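Local coordinates for CELL WALL surface anchor family protein (Streptococcus pneumoniae, PDB 3ZGH) that binds keratin 10 through this basic domain of a pneumococcal surface protein, and so probably acts as an adhesin in host attachment, at residues Gly100-Pro106 against Val161-Asp167; Gln94-Leu99 against Gln132-Trp138. Residues are numbered along the deposited sequence.

Contact 1 (Gly100-Pro106 against Val161-Asp167)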
loop_
_atom_site.group_PDB
_atom_site.type_symbol
_atom_site.label_atom_id
_atom_site.label_comp_id
_atom_site.label_asym_id
_atom_site.label_seq_id
_atom_site.Cartn_x
_atom_site.Cartn_y
_atom_site.Cartn_z
ATOM N N GLY A 100 -4.599 16.367 -2.641
ATOM C CA GLY A 100 -4.840 17.790 -2.544
ATOM C C GLY A 100 -4.814 18.499 -3.895
ATOM O O GLY A 100 -4.481 17.908 -4.923
ATOM N N SER A 101 -5.121 19.791 -3.865
ATOM C CA SER A 101 -5.299 20.600 -5.066
ATOM C C SER A 101 -4.054 20.825 -5.933
ATOM O O SER A 101 -4.190 21.029 -7.146
ATOM C CB SER A 101 -5.858 21.947 -4.642
ATOM O OG SER A 101 -7.147 21.721 -4.123
ATOM N N ASP A 102 -2.860 20.765 -5.332
ATOM C CA ASP A 102 -1.629 20.987 -6.094
ATOM C C ASP A 102 -0.826 19.704 -6.251
ATOM O O ASP A 102 0.418 19.685 -6.125
ATOM C CB ASP A 102 -0.771 22.102 -5.477
ATOM C CG ASP A 102 -1.488 23.435 -5.455
ATOM O OD1 ASP A 102 -1.855 23.948 -6.537
ATOM O OD2 ASP A 102 -1.699 23.972 -4.352
ATOM N N LEU A 103 -1.553 18.622 -6.506
ATOM C CA LEU A 103 -0.942 17.353 -6.865
ATOM C C LEU A 103 -1.560 16.963 -8.184
ATOM O O LEU A 103 -2.773 17.136 -8.382
ATOM C CB LEU A 103 -1.243 16.292 -5.831
ATOM C CG LEU A 103 -0.518 16.476 -4.506
ATOM C CD1 LEU A 103 -0.989 15.482 -3.480
ATOM C CD2 LEU A 103 0.990 16.361 -4.727
ATOM N N GLY A 104 -0.744 16.457 -9.096
ATOM C CA GLY A 104 -1.247 16.157 -10.412
ATOM C C GLY A 104 -1.793 14.755 -10.489
ATOM O O GLY A 104 -2.181 14.125 -9.485
ATOM N N LYS A 105 -1.761 14.240 -11.702
ATOM C CA LYS A 105 -2.313 12.933 -11.984
ATOM C C LYS A 105 -1.292 11.866 -11.614
ATOM O O LYS A 105 -0.125 11.943 -12.016
ATOM C CB LYS A 105 -2.680 12.874 -13.466
ATOM C CG LYS A 105 -2.992 11.509 -13.992
ATOM C CD LYS A 105 -3.462 11.604 -15.443
ATOM C CE LYS A 105 -3.067 10.371 -16.238
ATOM N NZ LYS A 105 -1.596 10.342 -16.510
ATOM N N PRO A 106 -1.715 10.866 -10.824
ATOM C CA PRO A 106 -0.775 9.807 -10.429
ATOM C C PRO A 106 -0.212 9.052 -11.632
ATOM O O PRO A 106 -0.890 8.953 -12.660
ATOM C CB PRO A 106 -1.641 8.858 -9.609
ATOM C CG PRO A 106 -2.815 9.674 -9.176
ATOM C CD PRO A 106 -3.059 10.667 -10.251
ATOM N N VAL A 161 3.385 11.082 -7.876
ATOM C CA VAL A 161 2.345 12.099 -8.121
ATOM C C VAL A 161 3.066 13.432 -8.248
ATOM O O VAL A 161 3.794 13.821 -7.326
ATOM C CB VAL A 161 1.329 12.187 -6.952
ATOM C CG1 VAL A 161 0.234 13.179 -7.279
ATOM C CG2 VAL A 161 0.694 10.797 -6.631
ATOM N N PRO A 162 2.867 14.144 -9.373
ATOM C CA PRO A 162 3.567 15.422 -9.533
ATOM C C PRO A 162 3.117 16.437 -8.494
ATOM O O PRO A 162 1.931 16.479 -8.139
ATOM C CB PRO A 162 3.157 15.899 -10.940
ATOM C CG PRO A 162 2.632 14.659 -11.650
ATOM C CD PRO A 162 2.082 13.765 -10.567
ATOM N N ILE A 163 4.051 17.272 -8.042
ATOM C CA ILE A 163 3.745 18.402 -7.169
ATOM C C ILE A 163 3.692 19.675 -8.024
ATOM O O ILE A 163 4.639 19.981 -8.768
ATOM C CB ILE A 163 4.824 18.546 -6.071
ATOM C CG1 ILE A 163 4.750 17.348 -5.103
ATOM C CG2 ILE A 163 4.686 19.897 -5.305
ATOM C CD1 ILE A 163 5.969 17.189 -4.202
ATOM N N THR A 164 2.608 20.444 -7.901
ATOM C CA THR A 164 2.404 21.599 -8.766
ATOM C C THR A 164 2.220 22.882 -7.975
ATOM O O THR A 164 1.937 23.947 -8.549
ATOM C CB THR A 164 1.154 21.400 -9.672
ATOM O OG1 THR A 164 -0.034 21.359 -8.861
ATOM C CG2 THR A 164 1.264 20.087 -10.484
ATOM N N GLY A 165 2.398 22.807 -6.661
ATOM C CA GLY A 165 2.109 23.959 -5.825
ATOM C C GLY A 165 2.173 23.574 -4.360
ATOM O O GLY A 165 2.769 22.562 -3.989
ATOM N N THR A 166 1.505 24.373 -3.546
ATOM C CA THR A 166 1.581 24.316 -2.089
ATOM C C THR A 166 0.736 23.217 -1.421
ATOM O O THR A 166 1.152 22.616 -0.448
ATOM C CB THR A 166 1.100 25.686 -1.555
ATOM O OG1 THR A 166 2.201 26.604 -1.628
ATOM C CG2 THR A 166 0.605 25.584 -0.130
ATOM N N ASP A 167 -0.459 22.960 -1.927
ATOM C CA ASP A 167 -1.339 22.011 -1.268
ATOM C C ASP A 167 -1.007 20.571 -1.688
ATOM O O ASP A 167 -1.576 20.034 -2.644
ATOM C CB ASP A 167 -2.834 22.346 -1.527
ATOM C CG ASP A 167 -3.769 21.303 -0.913
ATOM O OD1 ASP A 167 -3.284 20.533 -0.042
ATOM O OD2 ASP A 167 -4.962 21.236 -1.289
#

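Contact 2 (Gln94-Leu99 against Gln132-Trp138). With ACT (acetate ion), chain D.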
loop_
_atom_site.group_PDB
_atom_site.type_symbol
_atom_site.label_atom_id
_atom_site.label_comp_id
_atom_site.label_asym_id
_atom_site.label_seq_id
_atom_site.Cartn_x
_atom_site.Cartn_y
_atom_site.Cartn_z
ATOM N N GLN A 94 -13.480 0.591 -2.574
ATOM C CA GLN A 94 -13.144 1.762 -1.781
ATOM C C GLN A 94 -12.084 2.617 -2.451
ATOM O O GLN A 94 -11.115 2.110 -3.023
ATOM C CB GLN A 94 -12.653 1.370 -0.373
ATOM C CG GLN A 94 -11.224 0.860 -0.333
ATOM C CD GLN A 94 -10.681 0.720 1.087
ATOM O OE1 GLN A 94 -11.426 0.421 2.033
ATOM N NE2 GLN A 94 -9.366 0.945 1.241
ATOM N N THR A 95 -12.271 3.920 -2.356
ATOM C CA THR A 95 -11.213 4.858 -2.697
ATOM C C THR A 95 -9.967 4.538 -1.890
ATOM O O THR A 95 -10.054 4.358 -0.687
ATOM C CB THR A 95 -11.663 6.274 -2.399
ATOM O OG1 THR A 95 -12.836 6.545 -3.167
ATOM C CG2 THR A 95 -10.551 7.278 -2.763
ATOM N N MET A 96 -8.808 4.454 -2.540
ATOM C CA MET A 96 -7.551 4.227 -1.833
ATOM C C MET A 96 -6.817 5.534 -1.517
ATOM O O MET A 96 -6.037 5.586 -0.578
ATOM C CB MET A 96 -6.577 3.398 -2.679
ATOM C CG MET A 96 -7.099 2.073 -3.174
ATOM S SD MET A 96 -6.963 0.715 -2.009
ATOM C CE MET A 96 -5.217 0.727 -1.506
ATOM N N LEU A 97 -7.000 6.544 -2.357
ATOM C CA LEU A 97 -6.119 7.717 -2.330
ATOM C C LEU A 97 -6.906 8.971 -2.708
ATOM O O LEU A 97 -7.610 8.991 -3.706
ATOM C CB LEU A 97 -4.954 7.499 -3.287
ATOM C CG LEU A 97 -3.943 8.654 -3.397
ATOM C CD1 LEU A 97 -3.064 8.720 -2.165
ATOM C CD2 LEU A 97 -3.117 8.448 -4.643
ATOM N N THR A 98 -6.819 10.006 -1.888
ATOM C CA THR A 98 -7.387 11.300 -2.277
ATOM C C THR A 98 -6.209 12.261 -2.267
ATOM O O THR A 98 -5.245 12.063 -1.504
ATOM C CB THR A 98 -8.478 11.789 -1.319
ATOM O OG1 THR A 98 -7.911 11.957 -0.015
ATOM C CG2 THR A 98 -9.623 10.794 -1.246
ATOM N N LEU A 99 -6.251 13.262 -3.144
ATOM C CA LEU A 99 -5.083 14.113 -3.384
ATOM C C LEU A 99 -5.464 15.579 -3.264
ATOM O O LEU A 99 -6.542 15.987 -3.712
ATOM C CB LEU A 99 -4.536 13.853 -4.785
ATOM C CG LEU A 99 -3.963 12.453 -5.021
ATOM C CD1 LEU A 99 -3.465 12.355 -6.448
ATOM C CD2 LEU A 99 -2.828 12.147 -4.031
ATOM N N GLN A 132 -13.346 7.148 -9.354
ATOM C CA GLN A 132 -13.348 8.185 -8.332
ATOM C C GLN A 132 -13.506 7.442 -6.988
ATOM O O GLN A 132 -12.919 6.364 -6.866
ATOM C CB GLN A 132 -14.469 9.188 -8.607
ATOM C CG GLN A 132 -14.535 9.769 -10.014
ATOM C CD GLN A 132 -15.526 10.904 -10.103
ATOM O OE1 GLN A 132 -15.381 11.917 -9.419
ATOM N NE2 GLN A 132 -16.544 10.743 -10.936
ATOM N N GLY A 133 -14.281 7.908 -5.991
ATOM C CA GLY A 133 -15.218 9.029 -6.021
ATOM C C GLY A 133 -14.619 10.414 -5.815
ATOM O O GLY A 133 -14.650 11.271 -6.697
ATOM N N SER A 134 -14.083 10.650 -4.628
ATOM C CA SER A 134 -13.421 11.918 -4.369
ATOM C C SER A 134 -11.930 11.739 -4.614
ATOM O O SER A 134 -11.140 12.671 -4.412
ATOM C CB SER A 134 -13.668 12.379 -2.934
ATOM O OG SER A 134 -12.960 11.568 -2.010
ATOM N N GLY A 135 -11.555 10.541 -5.066
ATOM C CA GLY A 135 -10.158 10.181 -5.213
ATOM C C GLY A 135 -9.948 9.095 -6.250
ATOM O O GLY A 135 -10.631 9.065 -7.273
ATOM N N TYR A 136 -9.000 8.205 -5.971
ATOM C CA TYR A 136 -8.508 7.235 -6.942
ATOM C C TYR A 136 -8.507 5.813 -6.364
ATOM O O TYR A 136 -8.323 5.615 -5.143
ATOM C CB TYR A 136 -7.059 7.589 -7.339
ATOM C CG TYR A 136 -6.888 8.921 -8.029
ATOM C CD1 TYR A 136 -6.892 9.012 -9.418
ATOM C CD2 TYR A 136 -6.732 10.081 -7.299
ATOM C CE1 TYR A 136 -6.763 10.227 -10.065
ATOM C CE2 TYR A 136 -6.585 11.319 -7.938
ATOM C CZ TYR A 136 -6.606 11.379 -9.320
ATOM O OH TYR A 136 -6.459 12.592 -9.963
ATOM N N THR A 137 -8.667 4.827 -7.241
ATOM C CA THR A 137 -8.271 3.451 -6.928
ATOM C C THR A 137 -7.499 2.930 -8.126
ATOM O O THR A 137 -7.340 3.635 -9.118
ATOM C CB THR A 137 -9.480 2.510 -6.719
ATOM O OG1 THR A 137 -10.548 3.215 -6.086
ATOM C CG2 THR A 137 -9.101 1.316 -5.854
ATOM N N TRP A 138 -7.026 1.695 -8.055
ATOM C CA TRP A 138 -6.453 1.077 -9.227
ATOM C C TRP A 138 -6.966 -0.345 -9.433
ATOM O O TRP A 138 -7.494 -0.968 -8.508
ATOM C CB TRP A 138 -4.928 1.146 -9.185
ATOM C CG TRP A 138 -4.226 0.369 -8.074
ATOM C CD1 TRP A 138 -3.829 -0.945 -8.105
ATOM C CD2 TRP A 138 -3.796 0.880 -6.803
ATOM N NE1 TRP A 138 -3.177 -1.273 -6.931
ATOM C CE2 TRP A 138 -3.152 -0.164 -6.119
ATOM C CE3 TRP A 138 -3.894 2.136 -6.181
ATOM C CZ2 TRP A 138 -2.621 -0.006 -4.844
ATOM C CZ3 TRP A 138 -3.366 2.296 -4.923
ATOM C CH2 TRP A 138 -2.732 1.240 -4.263
HETATM C C ACT D . -6.763 15.737 1.170
HETATM O O ACT D . -7.004 16.917 0.813
HETATM O OXT ACT D . -6.912 14.859 0.286
HETATM C CH3 ACT D . -6.326 15.409 2.578
HETATM O O HOH W 1 -8.526 13.298 -4.853
#

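Contact 1 (Gly100-Pro106 against Val161-Asp167)
Two aspartate side chains each accept a backbone amide where the loop Gly100-Pro106 meets the end of the strand running through Val161 and Pro162. Asp167 takes Ser101 N on OD2 (3.0 Å), while its own carbonyl O receives Asp102 N (3.1 Å). In turn, Asp102 OD2 accepts Asp167 N at 2.9 Å. An acceptor-rich side chain suits both places, being short enough to reach an amide across the contact; Asp167 OD1 is satisfied by Ser169 OG. Gly100 to Leu103 form a type I beta turn whose closing bond, Leu103 N to Gly100 O, is weak at 3.4 Å, while its amides Ser101 N and Asp102 N donate to Asp167.

Beyond the turn, Leu103 bridges to Ile163 with the backbones antiparallel. Thr164 N donates to Asp102 O (2.9 Å) and Gly104 N to Pro162 O (2.8 Å), one bond before and one after the bridged pair. In this antiparallel beta domain, described as a novel MSCRAMM fold, the bridge carries on the pairing of strand 154-162, whose other edge pairs with strand 57-65 and the residue before it, through backbone hydrogen bonds of Val161 with Leu58 and Ile163 with Ser56.

Pro162 fits because its carbonyl does the bonding and its missing N-H is not called on across the segments. Two glycines answer to crowding: a CB on Gly165 would lie 2.6 Å from Asp102 CG, and one on Gly100 2.7 Å from Asp167 OD1. Next to the polar network, Leu103 CB packs on Val161 CG1 (3.7 Å) and Leu103 CD2 on Ile163 CG1 (3.9 Å).

Contact 2 (Gln94-Leu99 against Gln132-Trp138)
One carbonyl serves two successive amides here: Tyr136 O accepts Met96 N at 2.9 Å and Leu97 N at 3.2 Å, so both residues face a single partner in a classic beta bulge. The bulge joins strand 97-99, at the edge of a three-stranded antiparallel sheet, to strand 136-138, at the edge of the seven-stranded one. Leu97 and Tyr136 are an antiparallel hydrogen-bonded pair, completed by Tyr136 N to Leu97 O at 2.8 Å. That carbonyl also takes a CA-H...O contact from Gly135 CA (3.2 Å); a CB on Gly135 would fall 2.1 Å from Leu97 O, so glycine is what the close approach allows.

Large side chains flank the bulge. Flexible Met96 brings SD to 5.1 Å from the centroid of the Trp138 six-membered ring, an oblique Met-aromatic contact, with Met96 CE 3.7 Å from Trp138 CH2; Trp138 also meets the ring of Trp159. Farther along, Leu99 CD1 lies 3.6 Å from Tyr136 CE2. Thr98 OG1, hydrogen-bonded to Thr171 OG1, lies 3.1 Å from OXT of an acetate that probably came from the crystallisation liquor. Past the bridge the backbones are joined through solvent: one water accepts from Leu99 N at 2.8 Å and donates to Ser134 O at 2.7 Å.

In the fold
Contact 1 lies at the surface, its centre about 19 Å from the centre of the chain, whereas contact 2, its centre about 13 Å from that point, is partly buried. Both reach the seven-stranded sheet, contact 1 at the end of strand 154-162 and contact 2 at the outermost strand 136-138, and strand 97-99 of contact 2 runs straight into the loop of contact 1. Charged aspartates satisfying amides suit the exposed end; sulfur and aromatic rings suit the more buried contact, where Met96 and Trp138 are covered. Leu99 joins the two, its CD1 lying 3.9 Å from both Val161 CG1 and Pro106 CG, while Pro106 CD touches Tyr136 CE1 at 3.7 Å.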